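Alpha-galactosidase (Lactobacillus brevis, PDB 3MI6) probably hydrolyses terminal, non-reducing alpha-D-galactose residues from alpha-D-galactosides, as a member of glycosyl hydrolase family 36. Local coordinates at residues Y21-M26 with K74-S79; I194-T199 with R204-H209; M467-N472 with Q517-V522. One frame throughout, in Å; residues are numbered along the deposited sequence.

In the fold
The three contacts lie in separate parts of one chain and share no strand or helix. Contacts 1 and 2 are buried, both in the N-terminal beta-rich part, with centres about 30 Å apart. Contact 1 ties a loop to a strand of a small antiparallel sheet through one carboxylate. Contact 2 is a hairpin at one border of a larger antiparallel sheet, held by backbone bonds and apolar side chains. Contact 3 lies among the helices around the parallel barrel, about 38 Å from contact 2 between centres, on the opposite side of the chain's centre. It is only partly buried, and joins the ends of two helical segments by apolar packing and one weak polar pair.

Contact 1: Y21-M26 with K74-S79; sequences YIFQIM and KAEYAS
Glu76 carries this contact, meeting Tyr21 and Phe23 of the strand with its carboxylate. Before it, Ala75 turns its methyl away from the strand, and its N is hydrogen-bonded to Asp185. Glu76 then points toward the strand, with CG opposite the backbone N. A bend at chi2 (72°) brings the carboxylate to the Tyr21 hydroxyl and over one face of the Phe23 ring. Tyr21 OH donates a hydrogen bond to Glu76 OE2 at 2.5 Å. The hydroxyl meets this oxygen from above the carboxylate plane, 37° out of it. The Tyr21 ring presents its edge to the acid, and the two planes are nearly perpendicular. Phe23 behaves differently. Its ring stacks almost parallel to the carboxylate, 14° from it, with Glu76 OE2 over one face at 3.9 Å from Phe23 CD1. Both rings belong to strand 19-25 of a four-stranded antiparallel sheet, in the N-terminal part of this family 36 enzyme. The 74-79 segment is part of the long loop between strands 31-36 and 90-93. Tyr151 OH also bonds to Glu76 OE2, and Lys162 bonds to Tyr21 OH and forms a long, weak ion pair with Glu76 OE2. The buried acid thus sits in a polar cluster that probably favours its charged form. Past Glu76 the loop leaves the strand. Tyr77 OH is bonded to the carbonyl of Leu180, and Ala78 N to the side chain of Gln183.

Contact 2: I194-T199 with R204-H209; sequences IQFSGT and RHLYRH
Ile194 to Ser197 run antiparallel to His205 to Arg208 as the two arms of a beta hairpin. Their axes come within 4.8 Å, with 146° between the strand directions. Gln195 and Tyr207 form a hydrogen-bonded pair: Gln195 N donates to Tyr207 O at 3.0 Å, and Tyr207 N to Gln195 O. Ser197 N adds another bond to His205 O. Ile194 with Arg208 and Phe196 with Leu206 are the non-hydrogen-bonded pairs. A water bridges the backbones near the turn: it donates to Phe196 O and weakly accepts from Arg204 N.

One face carries Ile194, Phe196, Leu206 and Arg208. Phe196 and Leu206 lie side by side, with Phe196 CE1 3.5 Å from Leu206 CD1. Ile194 CG2 also reaches Leu206 CG, at 3.7 Å. Ile194 CD1 lies over one face of the Arg208 guanidinium, toward its rim; Asp192 meets the Arg208 charge. Arg204 O sits at the edge of the Phe196 ring, while the Arg204 guanidinium reaches away to Thr563 and makes a cation-pi contact with Phe534.

On the other face, a chi1 of 55° lays Gln195 CG on Tyr207 CB at 3.7 Å, and the extended chain carries Gln195 NE2 to a hydrogen bond with Ser197 OG. The CD2-CE2 side of the Tyr207 ring meets Ser197, with Tyr207 CE2 3.9 Å from Ser197 CB and Ser197 O at the ring edge. The Gln195 amide also bonds Pro213 and Arg212 of the third subunit. The predicted substrate-binding Trp200 lies about 8 Å from Gly198, and the predicted proton donor Asp549 about 10 Å from Arg204, between side chains. The hairpin, at the border of its sheet within the chain, thus packs a largely apolar face, with Arg208 at its rim, on its own chain, while Gln195 and Ser197 meet the third subunit.

Contact 3: M467-N472 with Q517-V522; sequences MIESAN and QAYPNV
The Tyr519 ring is the flat group here, and Ile468 and Glu469 approach it from different sides. Ile468 lies over one face, with CD1 toward CD2 of the ring and Ile468 CG2 at 3.7 Å from Tyr519 CD1. Its CG2 is anti to the backbone N, and CG1, beside that N (chi1 -68°), carries CD1 over the ring. Val522 CG2 packs on Ile468 CG2 at 4.0 Å. Glu469 comes to the edge. Its CG is near the ring plane, 3.5 Å from Tyr519 CE1. The Glu469 carboxylate is steeply turned against the ring, with 73° between the planes. Tyr519 OH makes a weak and doubtful hydrogen bond to Glu469 OE2 at 3.3 Å.

Ile468 and Glu469 lie on helix 454-471. Tyr519 is the first residue beyond helix 500-518, and a type I turn from Tyr519 to Val522 leads into strand 523-526. Both helices belong to the beta/alpha barrel and precede its neighbouring parallel strands 475-478 and 523-526. The junction is therefore held chiefly by apolar packing of Ile468 on Tyr519 and Val522, while the exposed Glu469 adds its CG at the ring edge and a weak, doubtful polar link.

Contact 1: Y21-M26 with K74-S79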
loop_
_atom_site.group_PDB
_atom_site.type_symbol
_atom_site.label_atom_id
_atom_site.label_comp_id
_atom_site.label_asym_id
_atom_site.label_seq_id
_atom_site.Cartn_x
_atom_site.Cartn_y
_atom_site.Cartn_z
ATOM N N TYR D 21 31.276 0.621 -12.272
ATOM C CA TYR D 21 30.991 -0.781 -12.529
ATOM C C TYR D 21 32.323 -1.502 -12.311
ATOM O O TYR D 21 33.317 -1.172 -12.948
ATOM C CB TYR D 21 30.527 -0.914 -13.978
ATOM C CG TYR D 21 29.908 -2.241 -14.390
ATOM C CD1 TYR D 21 30.689 -3.374 -14.562
ATOM C CD2 TYR D 21 28.548 -2.339 -14.665
ATOM C CE1 TYR D 21 30.134 -4.569 -14.956
ATOM C CE2 TYR D 21 27.982 -3.524 -15.069
ATOM C CZ TYR D 21 28.778 -4.638 -15.217
ATOM O OH TYR D 21 28.214 -5.829 -15.612
ATOM N N ILE D 22 32.359 -2.455 -11.389
ATOM C CA ILE D 22 33.594 -3.140 -11.053
ATOM C C ILE D 22 33.406 -4.657 -11.084
ATOM O O ILE D 22 32.470 -5.183 -10.467
ATOM C CB ILE D 22 34.067 -2.780 -9.635
ATOM C CG1 ILE D 22 34.096 -1.267 -9.425
ATOM C CG2 ILE D 22 35.424 -3.391 -9.342
ATOM C CD1 ILE D 22 34.252 -0.871 -7.937
ATOM N N PHE D 23 34.299 -5.360 -11.784
ATOM C CA PHE D 23 34.348 -6.818 -11.684
ATOM C C PHE D 23 35.769 -7.370 -11.612
ATOM O O PHE D 23 36.732 -6.643 -11.841
ATOM C CB PHE D 23 33.554 -7.497 -12.805
ATOM C CG PHE D 23 34.078 -7.233 -14.196
ATOM C CD1 PHE D 23 33.781 -6.049 -14.851
ATOM C CD2 PHE D 23 34.827 -8.195 -14.865
ATOM C CE1 PHE D 23 34.233 -5.814 -16.130
ATOM C CE2 PHE D 23 35.291 -7.964 -16.159
ATOM C CZ PHE D 23 34.991 -6.772 -16.790
ATOM N N GLN D 24 35.883 -8.662 -11.309
ATOM C CA GLN D 24 37.172 -9.294 -11.061
ATOM C C GLN D 24 37.234 -10.722 -11.599
ATOM O O GLN D 24 36.284 -11.494 -11.453
ATOM C CB GLN D 24 37.461 -9.304 -9.561
ATOM C CG GLN D 24 38.850 -9.784 -9.191
ATOM C CD GLN D 24 39.111 -9.723 -7.685
ATOM O OE1 GLN D 24 38.209 -9.951 -6.868
ATOM N NE2 GLN D 24 40.356 -9.425 -7.313
ATOM N N ILE D 25 38.358 -11.073 -12.224
ATOM C CA ILE D 25 38.594 -12.459 -12.611
ATOM C C ILE D 25 38.887 -13.263 -11.358
ATOM O O ILE D 25 39.640 -12.830 -10.481
ATOM C CB ILE D 25 39.747 -12.599 -13.604
ATOM C CG1 ILE D 25 39.436 -11.823 -14.880
ATOM C CG2 ILE D 25 39.959 -14.049 -13.952
ATOM C CD1 ILE D 25 38.144 -12.259 -15.550
HETATM N N MSE D 26 38.290 -14.438 -11.270
HETATM C CA MSE D 26 38.305 -15.169 -10.018
HETATM C C MSE D 26 39.082 -16.485 -10.025
HETATM O O MSE D 26 39.524 -16.981 -11.070
HETATM C CB MSE D 26 36.874 -15.417 -9.573
HETATM C CG MSE D 26 36.075 -14.138 -9.402
HETATM SE SE MSE D 26 34.627 -14.481 -8.166
HETATM C CE MSE D 26 33.682 -15.913 -9.124
ATOM N N LYS D 74 28.023 -13.406 -7.108
ATOM C CA LYS D 74 27.603 -12.540 -8.197
ATOM C C LYS D 74 28.459 -12.727 -9.458
ATOM O O LYS D 74 29.676 -12.575 -9.438
ATOM C CB LYS D 74 27.661 -11.084 -7.771
ATOM C CG LYS D 74 26.564 -10.641 -6.832
ATOM C CD LYS D 74 27.050 -9.443 -6.035
ATOM C CE LYS D 74 28.152 -9.911 -5.114
ATOM N NZ LYS D 74 28.908 -8.802 -4.528
ATOM N N ALA D 75 27.810 -13.040 -10.569
ATOM C CA ALA D 75 28.530 -13.322 -11.794
ATOM C C ALA D 75 28.327 -12.242 -12.823
ATOM O O ALA D 75 27.403 -11.429 -12.734
ATOM C CB ALA D 75 28.095 -14.637 -12.356
ATOM N N GLU D 76 29.186 -12.264 -13.824
ATOM C CA GLU D 76 29.166 -11.263 -14.871
ATOM C C GLU D 76 28.557 -11.835 -16.151
ATOM O O GLU D 76 27.997 -11.115 -16.962
ATOM C CB GLU D 76 30.589 -10.778 -15.124
ATOM C CG GLU D 76 30.680 -9.588 -16.030
ATOM C CD GLU D 76 30.206 -8.303 -15.368
ATOM O OE1 GLU D 76 29.833 -8.338 -14.169
ATOM O OE2 GLU D 76 30.221 -7.258 -16.056
ATOM N N TYR D 77 28.655 -13.146 -16.315
ATOM C CA TYR D 77 28.131 -13.821 -17.492
ATOM C C TYR D 77 28.141 -15.292 -17.174
ATOM O O TYR D 77 29.074 -15.987 -17.523
ATOM C CB TYR D 77 29.000 -13.535 -18.732
ATOM C CG TYR D 77 28.246 -13.635 -20.032
ATOM C CD1 TYR D 77 27.419 -12.612 -20.456
ATOM C CD2 TYR D 77 28.344 -14.754 -20.823
ATOM C CE1 TYR D 77 26.714 -12.700 -21.627
ATOM C CE2 TYR D 77 27.652 -14.853 -21.995
ATOM C CZ TYR D 77 26.833 -13.825 -22.394
ATOM O OH TYR D 77 26.132 -13.934 -23.577
ATOM N N ALA D 78 27.103 -15.767 -16.503
ATOM C CA ALA D 78 27.123 -17.120 -15.961
ATOM C C ALA D 78 26.495 -18.220 -16.832
ATOM O O ALA D 78 25.603 -17.969 -17.649
ATOM C CB ALA D 78 26.495 -17.134 -14.566
ATOM N N SER D 79 26.944 -19.450 -16.618
ATOM C CA SER D 79 26.358 -20.610 -17.271
ATOM C C SER D 79 25.622 -21.462 -16.246
ATOM O O SER D 79 25.776 -21.283 -15.041
ATOM C CB SER D 79 27.461 -21.460 -17.882
ATOM O OG SER D 79 28.299 -21.945 -16.839
#

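Contact 2: I194-T199 with R204-H209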
loop_
_atom_site.group_PDB
_atom_site.type_symbol
_atom_site.label_atom_id
_atom_site.label_comp_id
_atom_site.label_asym_id
_atom_site.label_seq_id
_atom_site.Cartn_x
_atom_site.Cartn_y
_atom_site.Cartn_z
ATOM N N ILE D 194 10.178 -1.402 -13.131
ATOM C CA ILE D 194 9.353 -0.484 -13.886
ATOM C C ILE D 194 9.415 -0.900 -15.351
ATOM O O ILE D 194 10.491 -0.946 -15.949
ATOM C CB ILE D 194 9.858 0.953 -13.724
ATOM C CG1 ILE D 194 9.864 1.328 -12.242
ATOM C CG2 ILE D 194 8.997 1.928 -14.514
ATOM C CD1 ILE D 194 10.472 2.701 -11.944
ATOM N N GLN D 195 8.255 -1.208 -15.928
ATOM C CA GLN D 195 8.175 -1.750 -17.282
ATOM C C GLN D 195 7.234 -0.882 -18.072
ATOM O O GLN D 195 6.616 0.025 -17.532
ATOM C CB GLN D 195 7.652 -3.181 -17.264
ATOM C CG GLN D 195 6.334 -3.273 -16.541
ATOM C CD GLN D 195 5.884 -4.686 -16.332
ATOM O OE1 GLN D 195 6.325 -5.362 -15.403
ATOM N NE2 GLN D 195 4.976 -5.143 -17.182
ATOM N N PHE D 196 7.140 -1.162 -19.364
ATOM C CA PHE D 196 6.285 -0.385 -20.228
ATOM C C PHE D 196 5.479 -1.300 -21.134
ATOM O O PHE D 196 5.932 -1.745 -22.173
ATOM C CB PHE D 196 7.100 0.690 -20.948
ATOM C CG PHE D 196 7.688 1.681 -20.006
ATOM C CD1 PHE D 196 6.976 2.825 -19.648
ATOM C CD2 PHE D 196 8.914 1.440 -19.407
ATOM C CE1 PHE D 196 7.501 3.734 -18.744
ATOM C CE2 PHE D 196 9.443 2.326 -18.503
ATOM C CZ PHE D 196 8.740 3.480 -18.173
ATOM N N SER D 197 4.272 -1.596 -20.695
ATOM C CA SER D 197 3.457 -2.600 -21.322
ATOM C C SER D 197 2.233 -1.944 -21.934
ATOM O O SER D 197 1.807 -0.877 -21.484
ATOM C CB SER D 197 3.049 -3.605 -20.251
ATOM O OG SER D 197 4.163 -3.872 -19.406
ATOM N N GLY D 198 1.681 -2.563 -22.971
ATOM C CA GLY D 198 0.421 -2.118 -23.516
ATOM C C GLY D 198 -0.027 -2.953 -24.681
ATOM O O GLY D 198 -0.062 -4.191 -24.610
ATOM N N THR D 199 -0.343 -2.257 -25.769
ATOM C CA THR D 199 -0.785 -2.873 -27.001
ATOM C C THR D 199 -1.097 -1.815 -28.064
ATOM O O THR D 199 -0.882 -0.618 -27.868
ATOM C CB THR D 199 -2.027 -3.770 -26.780
ATOM O OG1 THR D 199 -2.304 -4.504 -27.981
ATOM C CG2 THR D 199 -3.256 -2.926 -26.384
ATOM N N ARG D 204 2.966 1.242 -24.194
ATOM C CA ARG D 204 3.934 1.730 -23.223
ATOM C C ARG D 204 3.400 2.476 -22.002
ATOM O O ARG D 204 4.054 3.390 -21.519
ATOM C CB ARG D 204 5.015 2.558 -23.937
ATOM C CG ARG D 204 5.988 1.689 -24.721
ATOM C CD ARG D 204 7.081 2.477 -25.408
ATOM N NE ARG D 204 6.533 3.322 -26.461
ATOM C CZ ARG D 204 6.020 2.860 -27.604
ATOM N NH1 ARG D 204 5.979 1.546 -27.833
ATOM N NH2 ARG D 204 5.534 3.709 -28.510
ATOM N N HIS D 205 2.250 2.080 -21.466
ATOM C CA HIS D 205 1.859 2.586 -20.139
ATOM C C HIS D 205 2.858 2.058 -19.098
ATOM O O HIS D 205 3.348 0.933 -19.219
ATOM C CB HIS D 205 0.435 2.153 -19.769
ATOM C CG HIS D 205 -0.631 2.787 -20.609
ATOM N ND1 HIS D 205 -1.912 3.007 -20.145
ATOM C CD2 HIS D 205 -0.600 3.271 -21.878
ATOM C CE1 HIS D 205 -2.628 3.585 -21.097
ATOM N NE2 HIS D 205 -1.856 3.756 -22.158
ATOM N N LEU D 206 3.140 2.862 -18.073
ATOM C CA LEU D 206 4.121 2.513 -17.049
ATOM C C LEU D 206 3.525 1.630 -15.931
ATOM O O LEU D 206 2.435 1.888 -15.434
ATOM C CB LEU D 206 4.706 3.794 -16.474
ATOM C CG LEU D 206 5.889 3.719 -15.507
ATOM C CD1 LEU D 206 6.626 5.029 -15.585
ATOM C CD2 LEU D 206 5.491 3.424 -14.056
ATOM N N TYR D 207 4.234 0.570 -15.563
ATOM C CA TYR D 207 3.806 -0.300 -14.470
ATOM C C TYR D 207 4.961 -0.408 -13.494
ATOM O O TYR D 207 6.118 -0.494 -13.898
ATOM C CB TYR D 207 3.386 -1.684 -14.965
ATOM C CG TYR D 207 2.117 -1.672 -15.743
ATOM C CD1 TYR D 207 0.888 -1.821 -15.108
ATOM C CD2 TYR D 207 2.124 -1.480 -17.121
ATOM C CE1 TYR D 207 -0.308 -1.800 -15.832
ATOM C CE2 TYR D 207 0.929 -1.453 -17.851
ATOM C CZ TYR D 207 -0.280 -1.617 -17.194
ATOM O OH TYR D 207 -1.464 -1.586 -17.907
ATOM N N ARG D 208 4.657 -0.365 -12.205
ATOM C CA ARG D 208 5.709 -0.254 -11.208
ATOM C C ARG D 208 5.424 -1.231 -10.075
ATOM O O ARG D 208 4.453 -1.071 -9.351
ATOM C CB ARG D 208 5.824 1.194 -10.710
ATOM C CG ARG D 208 6.746 1.357 -9.490
ATOM C CD ARG D 208 7.247 2.785 -9.263
ATOM N NE ARG D 208 8.319 2.800 -8.271
ATOM C CZ ARG D 208 9.112 3.839 -8.031
ATOM N NH1 ARG D 208 8.987 4.972 -8.695
ATOM N NH2 ARG D 208 10.056 3.740 -7.132
ATOM N N HIS D 209 6.248 -2.267 -9.961
ATOM C CA HIS D 209 6.023 -3.338 -8.981
ATOM C C HIS D 209 7.308 -3.719 -8.222
ATOM O O HIS D 209 8.412 -3.731 -8.777
ATOM C CB HIS D 209 5.382 -4.578 -9.650
ATOM C CG HIS D 209 3.979 -4.347 -10.125
ATOM N ND1 HIS D 209 3.685 -3.787 -11.351
ATOM C CD2 HIS D 209 2.789 -4.563 -9.518
ATOM C CE1 HIS D 209 2.377 -3.676 -11.483
ATOM N NE2 HIS D 209 1.810 -4.142 -10.386
HETATM O O HOH W 1 4.513 -1.660 -24.788
#

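Contact 3: M467-N472 with Q517-V522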
loop_
_atom_site.group_PDB
_atom_site.type_symbol
_atom_site.label_atom_id
_atom_site.label_comp_id
_atom_site.label_asym_id
_atom_site.label_seq_id
_atom_site.Cartn_x
_atom_site.Cartn_y
_atom_site.Cartn_z
HETATM N N MSE D 467 12.539 3.984 -56.717
HETATM C CA MSE D 467 11.460 4.904 -56.381
HETATM C C MSE D 467 11.976 6.206 -55.756
HETATM O O MSE D 467 11.395 7.281 -55.949
HETATM C CB MSE D 467 10.463 4.223 -55.452
HETATM C CG MSE D 467 9.134 4.958 -55.339
HETATM SE SE MSE D 467 8.117 5.044 -57.015
HETATM C CE MSE D 467 8.284 3.168 -57.541
ATOM N N ILE D 468 13.072 6.093 -55.009
ATOM C CA ILE D 468 13.736 7.243 -54.411
ATOM C C ILE D 468 14.388 8.096 -55.483
ATOM O O ILE D 468 14.343 9.324 -55.407
ATOM C CB ILE D 468 14.817 6.809 -53.419
ATOM C CG1 ILE D 468 14.189 6.147 -52.195
ATOM C CG2 ILE D 468 15.651 7.987 -52.992
ATOM C CD1 ILE D 468 15.200 5.443 -51.309
ATOM N N GLU D 469 14.990 7.445 -56.482
ATOM C CA GLU D 469 15.618 8.151 -57.606
ATOM C C GLU D 469 14.574 8.736 -58.553
ATOM O O GLU D 469 14.682 9.875 -58.999
ATOM C CB GLU D 469 16.564 7.229 -58.385
ATOM C CG GLU D 469 17.893 6.918 -57.682
ATOM C CD GLU D 469 18.968 6.418 -58.643
ATOM O OE1 GLU D 469 18.686 6.321 -59.863
ATOM O OE2 GLU D 469 20.095 6.129 -58.182
ATOM N N SER D 470 13.560 7.937 -58.845
ATOM C CA SER D 470 12.524 8.320 -59.781
ATOM C C SER D 470 11.716 9.505 -59.258
ATOM O O SER D 470 11.449 10.462 -59.989
ATOM C CB SER D 470 11.626 7.111 -60.067
ATOM O OG SER D 470 10.464 7.462 -60.793
ATOM N N ALA D 471 11.348 9.451 -57.983
ATOM C CA ALA D 471 10.462 10.456 -57.403
ATOM C C ALA D 471 11.163 11.448 -56.446
ATOM O O ALA D 471 10.510 12.284 -55.796
ATOM C CB ALA D 471 9.287 9.772 -56.721
ATOM N N ASN D 472 12.490 11.349 -56.374
ATOM C CA ASN D 472 13.319 12.228 -55.538
ATOM C C ASN D 472 12.802 12.375 -54.112
ATOM O O ASN D 472 12.588 13.479 -53.612
ATOM C CB ASN D 472 13.498 13.595 -56.202
ATOM C CG ASN D 472 14.002 13.477 -57.626
ATOM O OD1 ASN D 472 15.205 13.266 -57.869
ATOM N ND2 ASN D 472 13.082 13.588 -58.581
ATOM N N GLN D 517 22.783 4.139 -46.654
ATOM C CA GLN D 517 24.121 4.450 -47.153
ATOM C C GLN D 517 24.076 5.016 -48.576
ATOM O O GLN D 517 24.847 5.912 -48.915
ATOM C CB GLN D 517 25.044 3.238 -47.063
ATOM C CG GLN D 517 25.001 2.591 -45.711
ATOM C CD GLN D 517 26.305 1.940 -45.324
ATOM O OE1 GLN D 517 26.361 0.724 -45.072
ATOM N NE2 GLN D 517 27.374 2.748 -45.265
ATOM N N ALA D 518 23.152 4.521 -49.391
ATOM C CA ALA D 518 23.081 4.928 -50.791
ATOM C C ALA D 518 22.329 6.223 -51.008
ATOM O O ALA D 518 22.568 6.907 -51.992
ATOM C CB ALA D 518 22.474 3.831 -51.630
ATOM N N TYR D 519 21.416 6.552 -50.101
ATOM C CA TYR D 519 20.615 7.778 -50.213
ATOM C C TYR D 519 20.468 8.460 -48.857
ATOM O O TYR D 519 19.362 8.559 -48.331
ATOM C CB TYR D 519 19.223 7.466 -50.783
ATOM C CG TYR D 519 19.224 6.628 -52.057
ATOM C CD1 TYR D 519 19.223 7.228 -53.313
ATOM C CD2 TYR D 519 19.216 5.239 -52.001
ATOM C CE1 TYR D 519 19.223 6.472 -54.469
ATOM C CE2 TYR D 519 19.215 4.480 -53.147
ATOM C CZ TYR D 519 19.218 5.096 -54.382
ATOM O OH TYR D 519 19.215 4.327 -55.526
ATOM N N PRO D 520 21.588 8.929 -48.288
ATOM C CA PRO D 520 21.638 9.417 -46.900
ATOM C C PRO D 520 20.808 10.670 -46.592
ATOM O O PRO D 520 20.732 11.040 -45.430
ATOM C CB PRO D 520 23.128 9.710 -46.679
ATOM C CG PRO D 520 23.701 9.858 -48.048
ATOM C CD PRO D 520 22.921 8.914 -48.912
ATOM N N ASN D 521 20.196 11.305 -47.584
ATOM C CA ASN D 521 19.409 12.519 -47.330
ATOM C C ASN D 521 17.940 12.199 -47.127
ATOM O O ASN D 521 17.095 13.094 -46.990
ATOM C CB ASN D 521 19.566 13.518 -48.478
ATOM C CG ASN D 521 20.987 14.020 -48.613
ATOM O OD1 ASN D 521 21.761 14.013 -47.643
ATOM N ND2 ASN D 521 21.345 14.457 -49.817
ATOM N N VAL D 522 17.645 10.912 -47.130
ATOM C CA VAL D 522 16.289 10.462 -46.984
ATOM C C VAL D 522 16.043 10.220 -45.510
ATOM O O VAL D 522 16.758 9.461 -44.857
ATOM C CB VAL D 522 16.040 9.178 -47.785
ATOM C CG1 VAL D 522 14.731 8.519 -47.357
ATOM C CG2 VAL D 522 16.049 9.473 -49.278
#